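Local coordinates for tyrosine phosphatase (PDB 5NCR), which removes phosphate from tyrosine residues of proteins as a homodimeric viral phosphatase, and probably acts on phosphoserine as well, at residues 45-50 with 67-72; 83-88 with 165-170; 90-95 with 172-177. The protein carries 2 engineered substitutions. All blocks are in the same frame, centred on the assembly; numbering follows the deposited sequence.

Contact 1 of 3, residues 45-50 with 67-72; sequences AVLRGD and STPAGI
L47 and T68 bring the two backbones nearest to each other here, 6.5 Å from CA to CA, with the end of a helix facing an irregular loop. The helix closes in a Schellman motif: G49 takes a positive phi (77°), the N of D50 bonds back to the O of A45 at 2.8 Å, and the N of G49 reaches the O of V46. Facing it, P69 to I72 form a type II turn, tied by a bond from the N of I72 to the O of P69. The hydroxyl of T68 adds a second tie, OG1 donating to the O of I72 at 3.2 Å from a position tilted out of the carbonyl plane.

No hydrogen bond joins the two segments; the contact is van der Waals packing, led by methyl groups of L47 and V46. One branch of L47 does most of the work. Its CD2 lies 3.6 Å from the O of S67, touches CG2 of T68, and meets CD of P69 at 3.8 Å, the leucine and the proline ring crossing at about a right angle. A separate, looser touch lies deeper. V46 holds CG1 anti to its backbone N (chi1 177°), and this methyl comes within 4.0 Å of CD1 of I72.

The arrangement joins the C-terminal end of helix 40-47 to the loop between strands 57-60 and 73-76, at the surface of the dual-specificity phosphatase domain. L58 of strand 57-60 is shared by both sides, touched by L47, T68 and I72, while V46 also packs on F55. Strand 73-76, an outermost strand of the sheet within this chain, begins directly after I72.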
ATOM      1  N   ALA B  45      28.929 -15.780  15.541  1.00 36.67           N
ATOM      2  CA  ALA B  45      28.764 -15.885  16.993  1.00 37.26           C
ATOM      3  C   ALA B  45      28.264 -17.282  17.380  1.00 40.51           C
ATOM      4  O   ALA B  45      28.781 -17.859  18.332  1.00 41.52           O
ATOM      5  CB  ALA B  45      27.816 -14.802  17.505  1.00 37.23           C
ATOM      6  N   VAL B  46      27.300 -17.837  16.622  1.00 36.59           N
ATOM      7  CA  VAL B  46      26.760 -19.199  16.818  1.00 37.54           C
ATOM      8  C   VAL B  46      27.908 -20.223  16.680  1.00 45.82           C
ATOM      9  O   VAL B  46      28.124 -21.030  17.584  1.00 46.11           O
ATOM     10  CB  VAL B  46      25.574 -19.532  15.845  1.00 39.46           C
ATOM     11  CG1 VAL B  46      25.091 -20.978  16.013  1.00 39.55           C
ATOM     12  CG2 VAL B  46      24.408 -18.561  16.022  1.00 37.80           C
ATOM     13  N   LEU B  47      28.660 -20.139  15.565  1.00 42.88           N
ATOM     14  CA  LEU B  47      29.777 -21.030  15.240  1.00 44.25           C
ATOM     15  C   LEU B  47      30.958 -20.967  16.233  1.00 51.66           C
ATOM     16  O   LEU B  47      31.633 -21.983  16.410  1.00 53.67           O
ATOM     17  CB  LEU B  47      30.260 -20.809  13.800  1.00 43.35           C
ATOM     18  CG  LEU B  47      29.219 -21.067  12.705  1.00 45.75           C
ATOM     19  CD1 LEU B  47      29.574 -20.322  11.455  1.00 45.44           C
ATOM     20  CD2 LEU B  47      29.029 -22.568  12.445  1.00 48.12           C
ATOM     21  N   ARG B  48      31.184 -19.805  16.894  1.00 48.59           N
ATOM     22  CA  ARG B  48      32.248 -19.640  17.908  1.00 50.58           C
ATOM     23  C   ARG B  48      31.794 -20.212  19.263  1.00 55.30           C
ATOM     24  O   ARG B  48      32.593 -20.267  20.201  1.00 56.51           O
ATOM     25  CB  ARG B  48      32.577 -18.149  18.132  1.00 50.37           C
ATOM     26  CG  ARG B  48      33.350 -17.437  17.032  1.00 54.68           C
ATOM     27  CD  ARG B  48      33.779 -16.025  17.436  1.00 60.97           C
ATOM     28  NE  ARG B  48      32.778 -15.281  18.216  1.00 68.50           N
ATOM     29  CZ  ARG B  48      31.971 -14.346  17.719  1.00 85.97           C
ATOM     30  NH1 ARG B  48      32.019 -14.034  16.430  1.00 71.49           N
ATOM     31  NH2 ARG B  48      31.106 -13.719  18.507  1.00 73.73           N
ATOM     32  N   GLY B  49      30.508 -20.555  19.368  1.00 50.55           N
ATOM     33  CA  GLY B  49      29.900 -21.019  20.608  1.00 51.18           C
ATOM     34  C   GLY B  49      29.636 -19.851  21.545  1.00 54.72           C
ATOM     35  O   GLY B  49      29.556 -20.040  22.759  1.00 55.11           O
ATOM     36  N   ASP B  50      29.491 -18.634  20.975  1.00 50.04           N
ATOM     37  CA  ASP B  50      29.269 -17.374  21.680  1.00 50.00           C
ATOM     38  C   ASP B  50      27.797 -16.932  21.705  1.00 50.02           C
ATOM     39  O   ASP B  50      27.493 -15.869  22.242  1.00 49.80           O
ATOM     40  CB  ASP B  50      30.151 -16.277  21.047  1.00 52.67           C
ATOM     41  CG  ASP B  50      31.627 -16.385  21.372  1.00 73.03           C
ATOM     42  OD1 ASP B  50      32.139 -17.528  21.448  1.00 76.23           O
ATOM     43  OD2 ASP B  50      32.275 -15.327  21.540  1.00 83.91           O
ATOM     44  N   SER B  67      31.999 -25.036   7.996  1.00 50.18           N
ATOM     45  CA  SER B  67      31.910 -26.226   8.825  1.00 51.07           C
ATOM     46  C   SER B  67      31.098 -25.849  10.053  1.00 53.98           C
ATOM     47  O   SER B  67      31.168 -24.707  10.512  1.00 52.01           O
ATOM     48  CB  SER B  67      33.308 -26.684   9.245  1.00 57.21           C
ATOM     49  OG  SER B  67      33.295 -27.590  10.340  1.00 66.76           O
ATOM     50  N   THR B  68      30.355 -26.813  10.599  1.00 52.37           N
ATOM     51  CA  THR B  68      29.558 -26.599  11.804  1.00 52.20           C
ATOM     52  C   THR B  68      30.044 -27.456  12.972  1.00 58.62           C
ATOM     53  O   THR B  68      30.418 -28.619  12.761  1.00 58.50           O
ATOM     54  CB  THR B  68      28.082 -26.869  11.542  1.00 60.37           C
ATOM     55  OG1 THR B  68      27.942 -28.034  10.725  1.00 63.70           O
ATOM     56  CG2 THR B  68      27.375 -25.676  10.942  1.00 55.41           C
ATOM     57  N   PRO B  69      29.969 -26.935  14.223  1.00 56.30           N
ATOM     58  CA  PRO B  69      30.334 -27.772  15.376  1.00 58.45           C
ATOM     59  C   PRO B  69      29.279 -28.865  15.568  1.00 63.75           C
ATOM     60  O   PRO B  69      28.205 -28.815  14.939  1.00 61.66           O
ATOM     61  CB  PRO B  69      30.354 -26.783  16.541  1.00 59.89           C
ATOM     62  CG  PRO B  69      29.383 -25.730  16.138  1.00 62.02           C
ATOM     63  CD  PRO B  69      29.505 -25.597  14.656  1.00 56.29           C
ATOM     64  N   ALA B  70      29.595 -29.857  16.416  1.00 61.92           N
ATOM     65  CA  ALA B  70      28.720 -30.984  16.720  1.00 62.11           C
ATOM     66  C   ALA B  70      27.377 -30.495  17.249  1.00 62.10           C
ATOM     67  O   ALA B  70      27.335 -29.558  18.045  1.00 60.75           O
ATOM     68  CB  ALA B  70      29.391 -31.889  17.745  1.00 65.83           C
ATOM     69  N   GLY B  71      26.299 -31.109  16.773  1.00 57.98           N
ATOM     70  CA  GLY B  71      24.940 -30.780  17.189  1.00 56.97           C
ATOM     71  C   GLY B  71      24.256 -29.710  16.361  1.00 57.86           C
ATOM     72  O   GLY B  71      23.056 -29.480  16.538  1.00 57.21           O
ATOM     73  N   ILE B  72      25.009 -29.029  15.469  1.00 51.64           N
ATOM     74  CA  ILE B  72      24.439 -27.996  14.592  1.00 48.16           C
ATOM     75  C   ILE B  72      24.475 -28.447  13.126  1.00 47.40           C
ATOM     76  O   ILE B  72      25.543 -28.799  12.621  1.00 46.32           O
ATOM     77  CB  ILE B  72      25.061 -26.578  14.790  1.00 50.44           C
ATOM     78  CG1 ILE B  72      25.011 -26.143  16.274  1.00 51.88           C
ATOM     79  CG2 ILE B  72      24.350 -25.547  13.890  1.00 48.92           C
ATOM     80  CD1 ILE B  72      25.751 -24.857  16.612  1.00 58.27           C
TER

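Contact 2 of 3, residues 83-88 with 165-170; sequences DKTNIA and ANFRYQ. Engineered in segment 83-88: K84 (natural residue Thr).
The side-chain amide of Q170 meets the loop through both of its ends, tying the N-terminal half of helix 165-177 to the loop that leads into helix 90-103; in dual-specificity phosphatases the loop in this part of the fold carries the general acid. NE2 donates to the O of T85 at 2.8 Å, in the carbonyl plane of T85 but with a bent N-H...O angle of 143°. OE1 accepts from the N of I87 at 2.9 Å, and this bond is nearly straight (175°). A weak bond from the N of A88 reaches the same oxygen. The amide therefore bridges a backbone acceptor and backbone donors two and three residues further on, which fixes its rotation.

I87 packs against the amide and links it to the F167 ring. CG1 of I87 lies 3.4 Å from OE1 of Q170, placed there by a chi1 of 59° that sets it between its own backbone N and carbonyl carbon. The other branch, CG2, sits over one face of the F167 ring, offset toward the rim, 4.1 Å from CE1. T85 approaches the same CE1, its CB lying in the ring plane at the edge. Beyond Q170, CB of N166 packs on the backbone of D83.

Further out, the hydroxyl of T85 is held by OD1 of D82. F167 also touches R118, the arginine of the phosphatase signature loop, and its side chain lies about 6 Å from a bound phosphate ion. The loop itself is shaped by an Asx turn, in which OD1 of N86 accepts from the N of A88 at 3.3 Å, the donor lying above the carbonyl plane.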
ATOM      1  N   ASP B  83      19.519  -8.655  -9.050  1.00 34.21           N
ATOM      2  CA  ASP B  83      18.205  -8.462  -9.643  1.00 35.86           C
ATOM      3  C   ASP B  83      17.765  -9.557 -10.616  1.00 41.48           C
ATOM      4  O   ASP B  83      16.667  -9.442 -11.168  1.00 42.46           O
ATOM      5  CB  ASP B  83      18.083  -7.060 -10.294  1.00 40.39           C
ATOM      6  CG  ASP B  83      19.083  -6.731 -11.381  1.00 64.73           C
ATOM      7  OD1 ASP B  83      20.038  -7.520 -11.574  1.00 69.97           O
ATOM      8  OD2 ASP B  83      18.928  -5.668 -12.028  1.00 73.10           O
ATOM      9  N   LYS B  84      18.537 -10.625 -10.801  1.00 36.99           N
ATOM     10  CA  LYS B  84      18.084 -11.657 -11.744  1.00 37.03           C
ATOM     11  C   LYS B  84      17.936 -13.035 -11.098  1.00 38.85           C
ATOM     12  O   LYS B  84      17.351 -13.933 -11.685  1.00 39.07           O
ATOM     13  CB  LYS B  84      18.984 -11.691 -12.992  1.00 41.65           C
ATOM     14  CG  LYS B  84      18.740 -10.535 -13.981  1.00 53.05           C
ATOM     15  CD  LYS B  84      17.422 -10.667 -14.763  1.00 60.61           C
ATOM     16  CE  LYS B  84      17.614 -10.600 -16.265  1.00 59.99           C
ATOM     17  NZ  LYS B  84      16.320 -10.678 -16.999  1.00 50.54           N
ATOM     18  N   THR B  85      18.397 -13.167  -9.861  1.00 34.59           N
ATOM     19  CA  THR B  85      18.323 -14.413  -9.095  1.00 32.60           C
ATOM     20  C   THR B  85      16.864 -14.874  -8.875  1.00 35.05           C
ATOM     21  O   THR B  85      16.003 -14.089  -8.492  1.00 30.81           O
ATOM     22  CB  THR B  85      19.139 -14.284  -7.812  1.00 34.04           C
ATOM     23  OG1 THR B  85      20.513 -14.340  -8.170  1.00 34.48           O
ATOM     24  CG2 THR B  85      18.878 -15.381  -6.822  1.00 30.65           C
ATOM     25  N   ASN B  86      16.639 -16.172  -9.186  1.00 33.08           N
ATOM     26  CA  ASN B  86      15.396 -16.917  -9.048  1.00 31.98           C
ATOM     27  C   ASN B  86      15.305 -17.591  -7.659  1.00 30.80           C
ATOM     28  O   ASN B  86      16.152 -18.397  -7.285  1.00 30.27           O
ATOM     29  CB  ASN B  86      15.287 -17.967 -10.168  1.00 33.94           C
ATOM     30  CG  ASN B  86      13.961 -18.691 -10.228  1.00 57.13           C
ATOM     31  OD1 ASN B  86      12.945 -18.219  -9.723  1.00 44.95           O
ATOM     32  ND2 ASN B  86      13.937 -19.856 -10.856  1.00 55.26           N
ATOM     33  N   ILE B  87      14.264 -17.249  -6.913  1.00 25.49           N
ATOM     34  CA  ILE B  87      13.996 -17.786  -5.571  1.00 24.04           C
ATOM     35  C   ILE B  87      12.653 -18.533  -5.514  1.00 26.47           C
ATOM     36  O   ILE B  87      12.305 -19.086  -4.466  1.00 23.35           O
ATOM     37  CB  ILE B  87      14.125 -16.708  -4.450  1.00 26.58           C
ATOM     38  CG1 ILE B  87      13.147 -15.518  -4.668  1.00 27.10           C
ATOM     39  CG2 ILE B  87      15.568 -16.258  -4.295  1.00 27.57           C
ATOM     40  CD1 ILE B  87      12.621 -14.862  -3.410  1.00 26.97           C
ATOM     41  N   ALA B  88      11.909 -18.529  -6.644  1.00 27.08           N
ATOM     42  CA  ALA B  88      10.603 -19.179  -6.823  1.00 27.87           C
ATOM     43  C   ALA B  88      10.642 -20.681  -6.578  1.00 31.96           C
ATOM     44  O   ALA B  88       9.660 -21.207  -6.075  1.00 31.83           O
ATOM     45  CB  ALA B  88      10.042 -18.893  -8.208  1.00 29.16           C
ATOM     46  N   ALA B 165      14.260  -5.581  -4.736  1.00 24.34           N
ATOM     47  CA  ALA B 165      12.959  -5.516  -5.405  1.00 22.85           C
ATOM     48  C   ALA B 165      12.652  -6.794  -6.184  1.00 24.67           C
ATOM     49  O   ALA B 165      11.514  -7.217  -6.192  1.00 23.62           O
ATOM     50  CB  ALA B 165      12.909  -4.316  -6.325  1.00 24.28           C
ATOM     51  N   ASN B 166      13.677  -7.447  -6.771  1.00 21.97           N
ATOM     52  CA  ASN B 166      13.558  -8.710  -7.508  1.00 22.60           C
ATOM     53  C   ASN B 166      12.989  -9.820  -6.609  1.00 25.79           C
ATOM     54  O   ASN B 166      12.018 -10.487  -6.982  1.00 25.71           O
ATOM     55  CB  ASN B 166      14.924  -9.111  -8.122  1.00 21.07           C
ATOM     56  CG  ASN B 166      15.105 -10.572  -8.518  1.00 36.85           C
ATOM     57  OD1 ASN B 166      16.096 -11.225  -8.150  1.00 31.20           O
ATOM     58  ND2 ASN B 166      14.187 -11.109  -9.296  1.00 22.20           N
ATOM     59  N   PHE B 167      13.558  -9.969  -5.414  1.00 22.88           N
ATOM     60  CA  PHE B 167      13.160 -10.960  -4.424  1.00 20.89           C
ATOM     61  C   PHE B 167      11.790 -10.609  -3.874  1.00 20.03           C
ATOM     62  O   PHE B 167      10.963 -11.500  -3.705  1.00 18.36           O
ATOM     63  CB  PHE B 167      14.173 -10.998  -3.252  1.00 21.98           C
ATOM     64  CG  PHE B 167      15.559 -11.543  -3.531  1.00 24.66           C
ATOM     65  CD1 PHE B 167      15.890 -12.051  -4.795  1.00 28.18           C
ATOM     66  CD2 PHE B 167      16.528 -11.571  -2.529  1.00 25.51           C
ATOM     67  CE1 PHE B 167      17.177 -12.543  -5.053  1.00 30.07           C
ATOM     68  CE2 PHE B 167      17.814 -12.064  -2.793  1.00 28.66           C
ATOM     69  CZ  PHE B 167      18.126 -12.553  -4.049  1.00 27.62           C
ATOM     70  N   ARG B 168      11.576  -9.321  -3.538  1.00 17.62           N
ATOM     71  CA  ARG B 168      10.311  -8.857  -2.973  1.00 17.97           C
ATOM     72  C   ARG B 168       9.182  -9.092  -3.971  1.00 21.21           C
ATOM     73  O   ARG B 168       8.122  -9.530  -3.558  1.00 22.68           O
ATOM     74  CB  ARG B 168      10.400  -7.388  -2.548  1.00 18.14           C
ATOM     75  CG  ARG B 168       9.491  -7.029  -1.363  1.00 26.61           C
ATOM     76  CD  ARG B 168       9.826  -5.670  -0.754  1.00 20.71           C
ATOM     77  NE  ARG B 168       9.643  -4.596  -1.718  1.00 24.64           N
ATOM     78  CZ  ARG B 168      10.623  -3.943  -2.323  1.00 27.65           C
ATOM     79  NH1 ARG B 168      11.888  -4.239  -2.059  1.00 18.69           N
ATOM     80  NH2 ARG B 168      10.347  -2.978  -3.188  1.00 24.18           N
ATOM     81  N   TYR B 169       9.420  -8.859  -5.277  1.00 18.96           N
ATOM     82  CA  TYR B 169       8.413  -9.076  -6.306  1.00 20.47           C
ATOM     83  C   TYR B 169       8.103 -10.578  -6.399  1.00 24.05           C
ATOM     84  O   TYR B 169       6.932 -10.952  -6.424  1.00 24.73           O
ATOM     85  CB  TYR B 169       8.880  -8.533  -7.677  1.00 25.46           C
ATOM     86  CG  TYR B 169       7.891  -8.785  -8.800  1.00 31.65           C
ATOM     87  CD1 TYR B 169       6.764  -7.982  -8.957  1.00 35.16           C
ATOM     88  CD2 TYR B 169       8.092  -9.818  -9.710  1.00 34.74           C
ATOM     89  CE1 TYR B 169       5.864  -8.192 -10.005  1.00 39.60           C
ATOM     90  CE2 TYR B 169       7.198 -10.040 -10.759  1.00 37.91           C
ATOM     91  CZ  TYR B 169       6.080  -9.229 -10.899  1.00 49.55           C
ATOM     92  OH  TYR B 169       5.198  -9.435 -11.936  1.00 58.04           O
ATOM     93  N   GLN B 170       9.150 -11.441  -6.415  1.00 20.57           N
ATOM     94  CA  GLN B 170       8.962 -12.898  -6.474  1.00 19.44           C
ATOM     95  C   GLN B 170       8.131 -13.409  -5.275  1.00 21.35           C
ATOM     96  O   GLN B 170       7.302 -14.294  -5.446  1.00 21.80           O
ATOM     97  CB  GLN B 170      10.294 -13.635  -6.539  1.00 20.58           C
ATOM     98  CG  GLN B 170      11.005 -13.463  -7.874  1.00 26.21           C
ATOM     99  CD  GLN B 170      12.296 -14.248  -7.866  1.00 27.64           C
ATOM    100  OE1 GLN B 170      12.315 -15.467  -7.999  1.00 23.13           O
ATOM    101  NE2 GLN B 170      13.398 -13.584  -7.714  1.00 25.02           N
TER

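Contact 3 of 3, residues 90-95 with 172-177; sequences IMPALV and IKMFVC
Behind M174 and F175, the two residues that reach across to M91, the carbonyl oxygen of I172 is gripped by two backbone donors. The N of V176 bonds to it at 2.8 Å and the N of C177 at 3.1 Å, approaching from opposite faces of the carbonyl plane. This second bond, five residues along, marks a wider pi-type turn near the end of helix 165-177.

Across the contact everything is apolar. M174 points toward helix 90-103 with CG anti to its backbone N (chi1 177°); further along, SD lies 3.6 Å from CB of M91. The chain then bends at chi3 (-85°), which carries the terminal methyl over to the proline: CE lies 3.8 Å from CG of P92, and CD of the same ring is close by. F175 meets M91 one carbon further out: CG of M91 lies in the ring plane at its edge, 3.9 Å from CE2, and the two side chains cross at about a right angle. One turn on, CG1 of V95 meets CZ of F175 at 4.0 Å as the two side chains slide past each other in opposite directions. Within its own helix, F175 has CG of M174 over one ring face, so neighbouring residues present the sulfur and the aromatic edge together.

The axes of the two short segments approach to 11.8 Å at an angle of 62°, and the side chains of M91, P92, V95, M174 and F175 meet between them. Helix 118-134 adds M128 and L132 against F175 and H129 against V95. Helix 7-15 and helix 140-158 pack against I172 and V176.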
ATOM      1  N   ILE B  90      13.256 -22.225  -4.717  1.00 26.86           N
ATOM      2  CA  ILE B  90      13.884 -22.375  -3.393  1.00 25.68           C
ATOM      3  C   ILE B  90      12.852 -22.122  -2.267  1.00 27.43           C
ATOM      4  O   ILE B  90      12.830 -22.841  -1.258  1.00 24.95           O
ATOM      5  CB  ILE B  90      15.090 -21.400  -3.275  1.00 29.08           C
ATOM      6  CG1 ILE B  90      16.298 -21.901  -4.081  1.00 31.26           C
ATOM      7  CG2 ILE B  90      15.479 -21.082  -1.808  1.00 29.33           C
ATOM      8  CD1 ILE B  90      17.274 -20.765  -4.491  1.00 35.30           C
ATOM      9  N   MET B  91      12.017 -21.075  -2.438  1.00 25.24           N
ATOM     10  CA  MET B  91      11.057 -20.648  -1.419  1.00 26.13           C
ATOM     11  C   MET B  91      10.063 -21.725  -0.958  1.00 28.51           C
ATOM     12  O   MET B  91       9.958 -21.886   0.253  1.00 27.90           O
ATOM     13  CB  MET B  91      10.307 -19.373  -1.831  1.00 29.79           C
ATOM     14  CG  MET B  91       9.963 -18.482  -0.642  1.00 34.83           C
ATOM     15  SD  MET B  91      11.340 -18.189   0.539  1.00 39.77           S
ATOM     16  CE  MET B  91      12.541 -17.403  -0.476  1.00 35.60           C
ATOM     17  N   PRO B  92       9.360 -22.488  -1.831  1.00 26.71           N
ATOM     18  CA  PRO B  92       8.432 -23.515  -1.309  1.00 27.31           C
ATOM     19  C   PRO B  92       9.120 -24.546  -0.414  1.00 29.53           C
ATOM     20  O   PRO B  92       8.569 -24.904   0.621  1.00 29.08           O
ATOM     21  CB  PRO B  92       7.848 -24.158  -2.575  1.00 30.22           C
ATOM     22  CG  PRO B  92       8.020 -23.119  -3.636  1.00 34.39           C
ATOM     23  CD  PRO B  92       9.339 -22.463  -3.312  1.00 28.48           C
ATOM     24  N   ALA B  93      10.322 -25.002  -0.792  1.00 25.53           N
ATOM     25  CA  ALA B  93      11.082 -25.973   0.003  1.00 25.93           C
ATOM     26  C   ALA B  93      11.592 -25.354   1.273  1.00 28.22           C
ATOM     27  O   ALA B  93      11.497 -25.973   2.324  1.00 29.14           O
ATOM     28  CB  ALA B  93      12.224 -26.562  -0.804  1.00 27.55           C
ATOM     29  N   LEU B  94      12.085 -24.116   1.200  1.00 23.92           N
ATOM     30  CA  LEU B  94      12.605 -23.425   2.359  1.00 23.09           C
ATOM     31  C   LEU B  94      11.530 -23.125   3.417  1.00 24.60           C
ATOM     32  O   LEU B  94      11.762 -23.378   4.595  1.00 22.31           O
ATOM     33  CB  LEU B  94      13.367 -22.177   1.945  1.00 23.41           C
ATOM     34  CG  LEU B  94      14.168 -21.456   2.992  1.00 30.26           C
ATOM     35  CD1 LEU B  94      14.960 -22.436   3.891  1.00 33.55           C
ATOM     36  CD2 LEU B  94      15.056 -20.437   2.344  1.00 32.67           C
ATOM     37  N   VAL B  95      10.343 -22.658   3.002  1.00 21.09           N
ATOM     38  CA  VAL B  95       9.285 -22.385   3.997  1.00 20.83           C
ATOM     39  C   VAL B  95       8.804 -23.680   4.671  1.00 27.39           C
ATOM     40  O   VAL B  95       8.507 -23.677   5.866  1.00 28.42           O
ATOM     41  CB  VAL B  95       8.109 -21.524   3.448  1.00 22.17           C
ATOM     42  CG1 VAL B  95       8.617 -20.184   2.929  1.00 20.90           C
ATOM     43  CG2 VAL B  95       7.312 -22.256   2.381  1.00 22.57           C
ATOM     44  N   ILE B 172       5.931 -11.471  -3.517  1.00 20.31           N
ATOM     45  CA  ILE B 172       4.577 -10.934  -3.756  1.00 19.79           C
ATOM     46  C   ILE B 172       3.849 -11.898  -4.687  1.00 25.50           C
ATOM     47  O   ILE B 172       2.752 -12.308  -4.361  1.00 26.39           O
ATOM     48  CB  ILE B 172       4.590  -9.471  -4.257  1.00 21.21           C
ATOM     49  CG1 ILE B 172       5.100  -8.523  -3.140  1.00 19.68           C
ATOM     50  CG2 ILE B 172       3.196  -9.015  -4.793  1.00 19.80           C
ATOM     51  CD1 ILE B 172       5.637  -7.183  -3.610  1.00 22.28           C
ATOM     52  N   LYS B 173       4.471 -12.285  -5.811  1.00 23.86           N
ATOM     53  CA  LYS B 173       3.870 -13.209  -6.799  1.00 25.56           C
ATOM     54  C   LYS B 173       3.444 -14.528  -6.162  1.00 30.66           C
ATOM     55  O   LYS B 173       2.316 -14.982  -6.346  1.00 31.60           O
ATOM     56  CB  LYS B 173       4.834 -13.516  -7.957  1.00 27.76           C
ATOM     57  CG  LYS B 173       5.049 -12.399  -8.966  1.00 44.63           C
ATOM     58  CD  LYS B 173       3.860 -12.079  -9.854  1.00 65.66           C
ATOM     59  CE  LYS B 173       3.712 -12.946 -11.090  1.00 86.39           C
ATOM     60  NZ  LYS B 173       2.582 -12.463 -11.926  1.00 98.64           N
ATOM     61  N   MET B 174       4.341 -15.113  -5.387  1.00 26.56           N
ATOM     62  CA  MET B 174       4.125 -16.383  -4.721  1.00 27.27           C
ATOM     63  C   MET B 174       3.078 -16.354  -3.586  1.00 28.60           C
ATOM     64  O   MET B 174       2.258 -17.259  -3.522  1.00 30.98           O
ATOM     65  CB  MET B 174       5.490 -16.894  -4.225  1.00 30.00           C
ATOM     66  CG  MET B 174       5.461 -18.177  -3.454  1.00 36.25           C
ATOM     67  SD  MET B 174       7.122 -18.911  -3.470  1.00 43.20           S
ATOM     68  CE  MET B 174       7.026 -19.786  -5.074  1.00 41.88           C
ATOM     69  N   PHE B 175       3.139 -15.370  -2.677  1.00 22.93           N
ATOM     70  CA  PHE B 175       2.294 -15.365  -1.477  1.00 23.81           C
ATOM     71  C   PHE B 175       1.118 -14.393  -1.505  1.00 29.47           C
ATOM     72  O   PHE B 175       0.206 -14.496  -0.670  1.00 29.76           O
ATOM     73  CB  PHE B 175       3.133 -15.145  -0.211  1.00 25.49           C
ATOM     74  CG  PHE B 175       4.157 -16.229   0.028  1.00 27.03           C
ATOM     75  CD1 PHE B 175       3.776 -17.471   0.537  1.00 31.96           C
ATOM     76  CD2 PHE B 175       5.501 -16.009  -0.245  1.00 27.97           C
ATOM     77  CE1 PHE B 175       4.725 -18.480   0.757  1.00 32.77           C
ATOM     78  CE2 PHE B 175       6.452 -17.015  -0.018  1.00 31.94           C
ATOM     79  CZ  PHE B 175       6.063 -18.230   0.516  1.00 31.24           C
ATOM     80  N   VAL B 176       1.086 -13.506  -2.480  1.00 25.43           N
ATOM     81  CA  VAL B 176      -0.045 -12.571  -2.576  1.00 25.38           C
ATOM     82  C   VAL B 176      -0.881 -12.890  -3.783  1.00 32.08           C
ATOM     83  O   VAL B 176      -2.080 -13.082  -3.645  1.00 32.69           O
ATOM     84  CB  VAL B 176       0.361 -11.074  -2.499  1.00 25.36           C
ATOM     85  CG1 VAL B 176      -0.826 -10.138  -2.795  1.00 25.19           C
ATOM     86  CG2 VAL B 176       1.006 -10.763  -1.157  1.00 23.21           C
ATOM     87  N   CYS B 177      -0.253 -12.947  -4.959  1.00 33.03           N
ATOM     88  CA  CYS B 177      -0.941 -13.222  -6.213  1.00 36.75           C
ATOM     89  C   CYS B 177      -1.469 -14.644  -6.300  1.00 42.62           C
ATOM     90  O   CYS B 177      -2.670 -14.823  -6.537  1.00 45.21           O
ATOM     91  CB  CYS B 177      -0.054 -12.882  -7.403  1.00 38.75           C
ATOM     92  SG  CYS B 177       0.466 -11.154  -7.453  1.00 42.96           S
TER

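Overall arrangement
Contacts 2 and 3 are neighbours, with centres 11 Å apart, and both use helix 165-177: its first turns hold the loop 83-88, its last turns meet the helix that follows that loop. They touch where the O of A88 packs 3.2 Å from CE of M174. Contact 1 stands apart, on the opposite side of the chain's centre, its centre 30 Å from that of contact 2 and 29 Å from that of contact 3. Contact 2 borders the probable active site, where the bound phosphate, which may come from the crystallisation liquor, is consistent with a phosphate-binding pocket.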